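PDB 5H3K: Slr0280 protein from Synechocystis sp., which is of unknown function but carries a phosphodiester glycosidase (NAGPA-family) domain and so may act on a phosphodiester-linked sugar. Local coordinates for residues Ser308-Met313 with Trp373-Gln378. Numbering follows the deposited sequence.
Sequences SLRPLM and WNDQGQ
Arg310 starts with CG anti to its carbonyl carbon (chi1 -72°) and then bends at chi2, which turns the guanidinium back toward the 373-378 loop. Trp373 takes the crowded first torsion, with CG between the backbone N and the carbonyl carbon (chi1 68°), and this points the NE1 edge of the indole at strand 307-313. Arg310 grips Asp375 end-on. Arg310 NH1 donates to Asp375 OD1 at 2.8 Å, and Arg310 NH2 to Asp375 OD2 at 2.8 Å, each on the syn lone pair. The guanidinium and carboxylate are nearly coplanar, 7° apart, and both bonds are almost straight. Arg310 NH1 also donates to Leu309 O at 2.9 Å. Leu309 O also accepts from Trp373 NE1 at 2.9 Å; the oxygen lies in the indole plane, while NE1 stands well above the carbonyl plane. Beside this bond, Leu309 CB lies 3.8 Å from Trp373 CE2, and Pro311 CD lies 3.8 Å from Trp373 CZ2. A water takes the Leu309 N-H and donates to Asp375 OD1 at 2.6 Å. Asp375 sits in a type I turn from Asn374 to Gly377, where Asn374 OD1 forms an Asx turn with Gln376 N. Gln357 gives Arg310 NH2 a second partner, and strand 600-609 pairs antiparallel with strand 307-313. An alanine in place of Arg310 would remove both arms of the salt bridge and would probably leave the exposed Asp375 turn less firmly held. The contact thus joins two sheets through a buried tryptophan and a paired charge at the surface, and the cation probably favours the ionised form of Asp375.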
ATOM      1  N   SER A 308      13.819  -3.645   7.209  1.00  9.47           N
ATOM      2  CA  SER A 308      13.503  -4.906   6.557  1.00  7.94           C
ATOM      3  C   SER A 308      12.232  -4.735   5.744  1.00  7.46           C
ATOM      4  O   SER A 308      11.466  -3.792   5.970  1.00  7.84           O
ATOM      5  CB  SER A 308      13.343  -6.046   7.567  1.00  9.36           C
ATOM      6  OG  SER A 308      12.360  -5.751   8.543  1.00 12.93           O
ATOM      7  N   LEU A 309      12.042  -5.622   4.771  1.00  5.46           N
ATOM      8  CA  LEU A 309      10.800  -5.659   4.011  1.00  5.41           C
ATOM      9  C   LEU A 309      10.147  -7.026   4.192  1.00  6.01           C
ATOM     10  O   LEU A 309      10.830  -8.051   4.279  1.00  6.24           O
ATOM     11  CB  LEU A 309      11.023  -5.360   2.522  1.00  6.25           C
ATOM     12  CG  LEU A 309      11.232  -3.901   2.100  1.00  8.65           C
ATOM     13  CD1 LEU A 309      12.584  -3.413   2.554  1.00 12.05           C
ATOM     14  CD2 LEU A 309      11.120  -3.758   0.589  1.00  8.69           C
ATOM     15  N   ARG A 310       8.821  -7.030   4.273  1.00  5.37           N
ATOM     16  CA  ARG A 310       8.045  -8.267   4.354  1.00  6.67           C
ATOM     17  C   ARG A 310       6.796  -8.143   3.522  1.00  4.69           C
ATOM     18  O   ARG A 310       6.134  -7.107   3.554  1.00  4.20           O
ATOM     19  CB  ARG A 310       7.602  -8.551   5.795  1.00  5.05           C
ATOM     20  CG  ARG A 310       8.716  -8.999   6.747  1.00  8.74           C
ATOM     21  CD  ARG A 310       9.277 -10.367   6.356  1.00 10.96           C
ATOM     22  NE  ARG A 310      10.275 -10.816   7.321  1.00 13.20           N
ATOM     23  CZ  ARG A 310      11.572 -10.540   7.233  1.00 12.03           C
ATOM     24  NH1 ARG A 310      12.040  -9.819   6.221  1.00 10.61           N
ATOM     25  NH2 ARG A 310      12.406 -10.983   8.165  1.00 15.21           N
ATOM     26  N   PRO A 311       6.434  -9.215   2.810  1.00  5.11           N
ATOM     27  CA  PRO A 311       5.091  -9.249   2.232  1.00  6.00           C
ATOM     28  C   PRO A 311       4.070  -9.376   3.350  1.00  6.59           C
ATOM     29  O   PRO A 311       4.317 -10.065   4.352  1.00  7.71           O
ATOM     30  CB  PRO A 311       5.103 -10.512   1.356  1.00  7.66           C
ATOM     31  CG  PRO A 311       6.174 -11.380   1.927  1.00  9.53           C
ATOM     32  CD  PRO A 311       7.187 -10.464   2.580  1.00  6.90           C
ATOM     33  N   LEU A 312       2.937  -8.706   3.190  1.00  4.18           N
ATOM     34  CA  LEU A 312       1.915  -8.682   4.218  1.00  5.61           C
ATOM     35  C   LEU A 312       0.606  -9.070   3.582  1.00  6.79           C
ATOM     36  O   LEU A 312       0.216  -8.484   2.564  1.00  5.98           O
ATOM     37  CB  LEU A 312       1.804  -7.270   4.794  1.00  4.47           C
ATOM     38  CG  LEU A 312       3.067  -6.660   5.409  1.00  5.89           C
ATOM     39  CD1 LEU A 312       2.739  -5.243   5.882  1.00  6.84           C
ATOM     40  CD2 LEU A 312       3.550  -7.514   6.569  1.00  5.88           C
ATOM     41  N   MET A 313      -0.075 -10.052   4.165  1.00  4.91           N
ATOM     42  CA  MET A 313      -1.380 -10.473   3.672  1.00  6.32           C
ATOM     43  C   MET A 313      -2.491  -9.795   4.439  1.00  5.79           C
ATOM     44  O   MET A 313      -2.354  -9.538   5.634  1.00  7.63           O
ATOM     45  CB  MET A 313      -1.550 -11.985   3.824  1.00  9.08           C
ATOM     46  CG  MET A 313      -0.437 -12.759   3.221  1.00 13.98           C
ATOM     47  SD  MET A 313      -0.496 -12.794   1.435  1.00 16.04           S
ATOM     48  CE  MET A 313      -1.617 -14.139   1.127  1.00 14.76           C
ATOM     49  N   TRP A 373      14.156 -10.935  -2.098  1.00  4.18           N
ATOM     50  CA  TRP A 373      15.133 -10.193  -1.313  1.00  5.40           C
ATOM     51  C   TRP A 373      15.462 -10.869  -0.001  1.00  6.44           C
ATOM     52  O   TRP A 373      14.745 -11.770   0.438  1.00  5.43           O
ATOM     53  CB  TRP A 373      14.624  -8.765  -1.030  1.00  4.91           C
ATOM     54  CG  TRP A 373      13.443  -8.706  -0.106  1.00  4.55           C
ATOM     55  CD1 TRP A 373      13.471  -8.585   1.251  1.00  6.67           C
ATOM     56  CD2 TRP A 373      12.058  -8.735  -0.476  1.00  4.65           C
ATOM     57  NE1 TRP A 373      12.196  -8.559   1.753  1.00  5.46           N
ATOM     58  CE2 TRP A 373      11.308  -8.642   0.714  1.00  4.76           C
ATOM     59  CE3 TRP A 373      11.380  -8.840  -1.700  1.00  4.42           C
ATOM     60  CZ2 TRP A 373       9.912  -8.644   0.723  1.00  4.30           C
ATOM     61  CZ3 TRP A 373       9.987  -8.850  -1.691  1.00  5.57           C
ATOM     62  CH2 TRP A 373       9.269  -8.746  -0.490  1.00  5.65           C
ATOM     63  N   ASN A 374      16.548 -10.431   0.632  1.00  5.85           N
ATOM     64  CA  ASN A 374      16.868 -10.903   1.977  1.00  8.63           C
ATOM     65  C   ASN A 374      17.002  -9.717   2.935  1.00  9.80           C
ATOM     66  O   ASN A 374      16.839  -8.556   2.527  1.00  9.93           O
ATOM     67  CB  ASN A 374      18.124 -11.798   1.987  1.00  7.08           C
ATOM     68  CG  ASN A 374      19.389 -11.071   1.486  1.00 10.14           C
ATOM     69  OD1 ASN A 374      19.516  -9.848   1.610  1.00  9.34           O
ATOM     70  ND2 ASN A 374      20.334 -11.835   0.924  1.00  9.05           N
ATOM     71  N   ASP A 375      17.303  -9.999   4.196  1.00  8.81           N
ATOM     72  CA  ASP A 375      17.380  -8.933   5.199  1.00 12.21           C
ATOM     73  C   ASP A 375      18.745  -8.257   5.252  1.00 14.95           C
ATOM     74  O   ASP A 375      19.027  -7.465   6.156  1.00 12.51           O
ATOM     75  CB  ASP A 375      16.992  -9.457   6.575  1.00 13.96           C
ATOM     76  CG  ASP A 375      15.519  -9.691   6.695  1.00 14.83           C
ATOM     77  OD1 ASP A 375      14.780  -9.337   5.740  1.00 14.59           O
ATOM     78  OD2 ASP A 375      15.094 -10.232   7.735  1.00 17.79           O
ATOM     79  N   GLN A 376      19.583  -8.572   4.276  1.00 11.97           N
ATOM     80  CA  GLN A 376      20.861  -7.903   4.126  1.00 14.88           C
ATOM     81  C   GLN A 376      20.799  -6.899   2.970  1.00 15.49           C
ATOM     82  O   GLN A 376      21.792  -6.263   2.611  1.00 20.13           O
ATOM     83  CB  GLN A 376      21.963  -8.950   3.990  1.00 14.69           C
ATOM     84  CG  GLN A 376      21.955  -9.892   5.216  1.00 17.17           C
ATOM     85  CD  GLN A 376      22.596 -11.239   4.968  1.00 23.08           C
ATOM     86  OE1 GLN A 376      23.807 -11.342   4.760  1.00 25.14           O
ATOM     87  NE2 GLN A 376      21.778 -12.292   4.996  1.00 23.29           N
ATOM     88  N   GLY A 377      19.603  -6.730   2.416  1.00 14.50           N
ATOM     89  CA  GLY A 377      19.368  -5.692   1.429  1.00 12.18           C
ATOM     90  C   GLY A 377      19.638  -6.102  -0.003  1.00 13.39           C
ATOM     91  O   GLY A 377      19.578  -5.278  -0.912  1.00 14.90           O
ATOM     92  N   GLN A 378      19.936  -7.378  -0.213  1.00 10.84           N
ATOM     93  CA  GLN A 378      20.153  -7.884  -1.560  1.00  7.35           C
ATOM     94  C   GLN A 378      18.828  -8.240  -2.223  1.00 12.12           C
ATOM     95  O   GLN A 378      17.920  -8.749  -1.564  1.00  6.85           O
ATOM     96  CB  GLN A 378      21.049  -9.118  -1.517  1.00  9.91           C
ATOM     97  CG  GLN A 378      22.465  -8.816  -1.017  1.00 13.66           C
ATOM     98  CD  GLN A 378      23.254 -10.076  -0.764  1.00 20.46           C
ATOM     99  OE1 GLN A 378      22.795 -10.975  -0.056  1.00 17.10           O
ATOM    100  NE2 GLN A 378      24.440 -10.161  -1.358  1.00 21.16           N
TER
HETATM  101  O   HOH W   1      14.144  -7.276   4.284  1.00  8.79           O